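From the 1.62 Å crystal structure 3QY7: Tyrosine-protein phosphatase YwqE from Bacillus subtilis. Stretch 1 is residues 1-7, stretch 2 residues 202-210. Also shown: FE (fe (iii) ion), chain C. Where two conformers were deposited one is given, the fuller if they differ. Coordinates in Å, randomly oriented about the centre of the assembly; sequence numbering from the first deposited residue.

Stretch 1, residues 1-7: MIDIHCH
Stretch 2, residues 202-210: NFHTQEALY

Stretch 1 is extended at Ile-2 and Asp-3 (phi/psi -115/131 and -105/118), turns at Ile-4 (-95/-1) and extends again through His-5 (-148/114) and Cys-6 (-165/136). In stretch 2, His-204 (58/30) is the N-cap of a helix that starts at Thr-205 and runs past Tyr-210; Ala-208 N to His-204 O (3.1 Å), Leu-209 N to Thr-205 O (3.1 Å) and Tyr-210 N to Gln-206 O (2.9 Å) fix its first turns. The backbones stay well apart, with CA to CA 9.1 Å for Asp-3 and Thr-205 and 8.9 Å for Cys-6 and Phe-203, so side chains make the contact. No hydrogen bond crosses it, and only 200 Å² is buried.

Met-1 (m, t, m) supplies the largest share, its CE lying 3.8 Å from Thr-205 CG2 and 3.5 Å from Gln-206 NE2, its SD 3.8 Å from Leu-209 CD1 (Leu-209 m, t). Thr-205 and Leu-209, one helical turn apart, both point toward stretch 1.

Phe-203 (chi1 -69°, chi2 80°) leaves its backbone sideways, yet its ring tip reaches Asp-3 and Cys-6, both t. Asp-3 OD2 meets the ring edge, 3.7 Å from Phe-203 CE2; Cys-6 SG sits obliquely, 4.0 Å from Phe-203 CZ.

His-5 NE2 and His-7 NE2 each bind FE at 2.1 Å, outside this contact.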

# COMPACT_ATOMS: atom_id res chain seq x y z
N MET A 1 -6.39 13.81 0.54
CA MET A 1 -5.41 12.76 0.18
C MET A 1 -6.03 11.38 0.19
O MET A 1 -7.00 11.14 0.89
CB MET A 1 -4.23 12.79 1.15
CG MET A 1 -3.41 14.04 1.05
SD MET A 1 -1.91 13.84 2.00
CE MET A 1 -2.60 13.77 3.63
N ILE A 2 -5.40 10.47 -0.55
CA ILE A 2 -5.86 9.09 -0.69
C ILE A 2 -4.83 8.17 -0.08
O ILE A 2 -3.64 8.29 -0.37
CB ILE A 2 -6.01 8.76 -2.18
CG1 ILE A 2 -7.08 9.67 -2.81
CG2 ILE A 2 -6.36 7.29 -2.41
CD1 ILE A 2 -6.94 9.74 -4.29
N ASP A 3 -5.29 7.25 0.77
CA ASP A 3 -4.42 6.24 1.41
C ASP A 3 -4.69 4.92 0.71
O ASP A 3 -5.82 4.44 0.72
CB ASP A 3 -4.78 6.16 2.90
CG ASP A 3 -3.81 5.31 3.70
OD1 ASP A 3 -2.62 5.25 3.33
OD2 ASP A 3 -4.25 4.73 4.72
N ILE A 4 -3.66 4.35 0.07
CA ILE A 4 -3.86 3.19 -0.80
C ILE A 4 -3.64 1.82 -0.15
O ILE A 4 -3.76 0.79 -0.82
CB ILE A 4 -3.03 3.27 -2.12
CG1 ILE A 4 -1.52 3.14 -1.87
CG2 ILE A 4 -3.37 4.55 -2.87
CD1 ILE A 4 -0.77 2.57 -3.09
N HIS A 5 -3.27 1.82 1.13
CA HIS A 5 -2.96 0.57 1.86
C HIS A 5 -3.35 0.79 3.32
O HIS A 5 -2.76 1.63 3.99
CB HIS A 5 -1.46 0.26 1.70
CG HIS A 5 -0.99 -1.01 2.36
ND1 HIS A 5 0.21 -1.59 2.03
CD2 HIS A 5 -1.56 -1.82 3.28
CE1 HIS A 5 0.39 -2.68 2.75
NE2 HIS A 5 -0.67 -2.86 3.51
N CYS A 6 -4.36 0.06 3.80
CA CYS A 6 -4.91 0.33 5.13
C CYS A 6 -5.77 -0.84 5.59
O CYS A 6 -6.56 -1.39 4.82
CB CYS A 6 -5.75 1.60 5.08
SG CYS A 6 -6.15 2.25 6.71
N HIS A 7 -5.60 -1.22 6.85
CA HIS A 7 -6.32 -2.36 7.39
C HIS A 7 -7.40 -1.87 8.33
O HIS A 7 -7.44 -2.20 9.53
CB HIS A 7 -5.31 -3.32 8.03
CG HIS A 7 -4.30 -3.82 7.04
ND1 HIS A 7 -4.45 -5.02 6.37
CD2 HIS A 7 -3.17 -3.25 6.56
CE1 HIS A 7 -3.42 -5.18 5.56
NE2 HIS A 7 -2.64 -4.12 5.63
N ASN A 202 -0.23 3.06 13.39
CA ASN A 202 -1.20 4.03 12.97
C ASN A 202 -0.78 4.85 11.74
O ASN A 202 -0.05 4.35 10.99
CB ASN A 202 -1.62 4.88 14.13
CG ASN A 202 -0.49 5.56 14.74
OD1 ASN A 202 0.55 5.62 14.16
ND2 ASN A 202 -0.70 6.11 15.88
N PHE A 203 -1.33 6.01 11.49
CA PHE A 203 -1.09 6.63 10.21
C PHE A 203 0.25 7.40 9.98
O PHE A 203 1.01 7.01 9.13
CB PHE A 203 -2.28 7.54 9.88
CG PHE A 203 -3.54 6.80 9.60
CD1 PHE A 203 -4.31 6.33 10.62
CD2 PHE A 203 -3.96 6.54 8.32
CE1 PHE A 203 -5.42 5.63 10.39
CE2 PHE A 203 -5.06 5.86 8.12
CZ PHE A 203 -5.80 5.38 9.15
N HIS A 204 0.53 8.41 10.80
CA HIS A 204 1.79 9.16 10.69
C HIS A 204 2.01 9.79 9.31
O HIS A 204 3.14 9.99 8.84
CB HIS A 204 2.96 8.31 11.22
CG HIS A 204 3.05 8.37 12.71
ND1 HIS A 204 3.78 9.33 13.38
CD2 HIS A 204 2.41 7.66 13.67
CE1 HIS A 204 3.62 9.18 14.68
NE2 HIS A 204 2.81 8.16 14.88
N THR A 205 0.89 10.13 8.69
CA THR A 205 0.84 10.64 7.33
C THR A 205 1.57 11.97 7.17
O THR A 205 2.45 12.10 6.31
CB THR A 205 -0.64 10.81 6.90
OG1 THR A 205 -1.38 9.64 7.29
CG2 THR A 205 -0.74 10.99 5.41
N GLN A 206 1.21 12.95 7.99
CA GLN A 206 1.82 14.28 7.91
C GLN A 206 3.29 14.24 8.30
O GLN A 206 4.12 14.94 7.69
CB GLN A 206 1.03 15.27 8.76
CG GLN A 206 -0.36 15.56 8.21
CD GLN A 206 -0.37 16.21 6.83
OE1 GLN A 206 0.54 16.95 6.45
NE2 GLN A 206 -1.41 15.92 6.06
N GLU A 207 3.60 13.42 9.29
CA GLU A 207 4.97 13.25 9.76
C GLU A 207 5.89 12.78 8.62
O GLU A 207 6.96 13.36 8.40
CB GLU A 207 4.98 12.31 10.96
CG GLU A 207 4.24 12.89 12.18
CD GLU A 207 2.74 12.55 12.30
OE1 GLU A 207 2.00 12.38 11.29
OE2 GLU A 207 2.30 12.47 13.48
N ALA A 208 5.43 11.77 7.88
CA ALA A 208 6.15 11.25 6.72
C ALA A 208 6.31 12.28 5.61
O ALA A 208 7.39 12.37 5.01
CB ALA A 208 5.47 9.97 6.19
N LEU A 209 5.26 13.05 5.33
CA LEU A 209 5.33 14.08 4.29
C LEU A 209 6.33 15.16 4.68
O LEU A 209 7.09 15.63 3.85
CB LEU A 209 3.96 14.70 4.02
CG LEU A 209 3.00 13.70 3.37
CD1 LEU A 209 1.58 14.23 3.44
CD2 LEU A 209 3.39 13.43 1.94
N TYR A 210 6.34 15.52 5.96
CA TYR A 210 7.30 16.53 6.42
C TYR A 210 8.74 16.04 6.26
O TYR A 210 9.62 16.78 5.82
CB TYR A 210 7.01 16.95 7.86
CG TYR A 210 7.89 18.08 8.37
CD1 TYR A 210 8.07 19.24 7.62
CD2 TYR A 210 8.52 17.99 9.61
CE1 TYR A 210 8.87 20.29 8.09
CE2 TYR A 210 9.32 19.03 10.09
CZ TYR A 210 9.50 20.16 9.32
OH TYR A 210 10.30 21.19 9.80
FE FE C . -0.57 -4.23 5.13
O HOH W 1 1.27 -4.52 5.02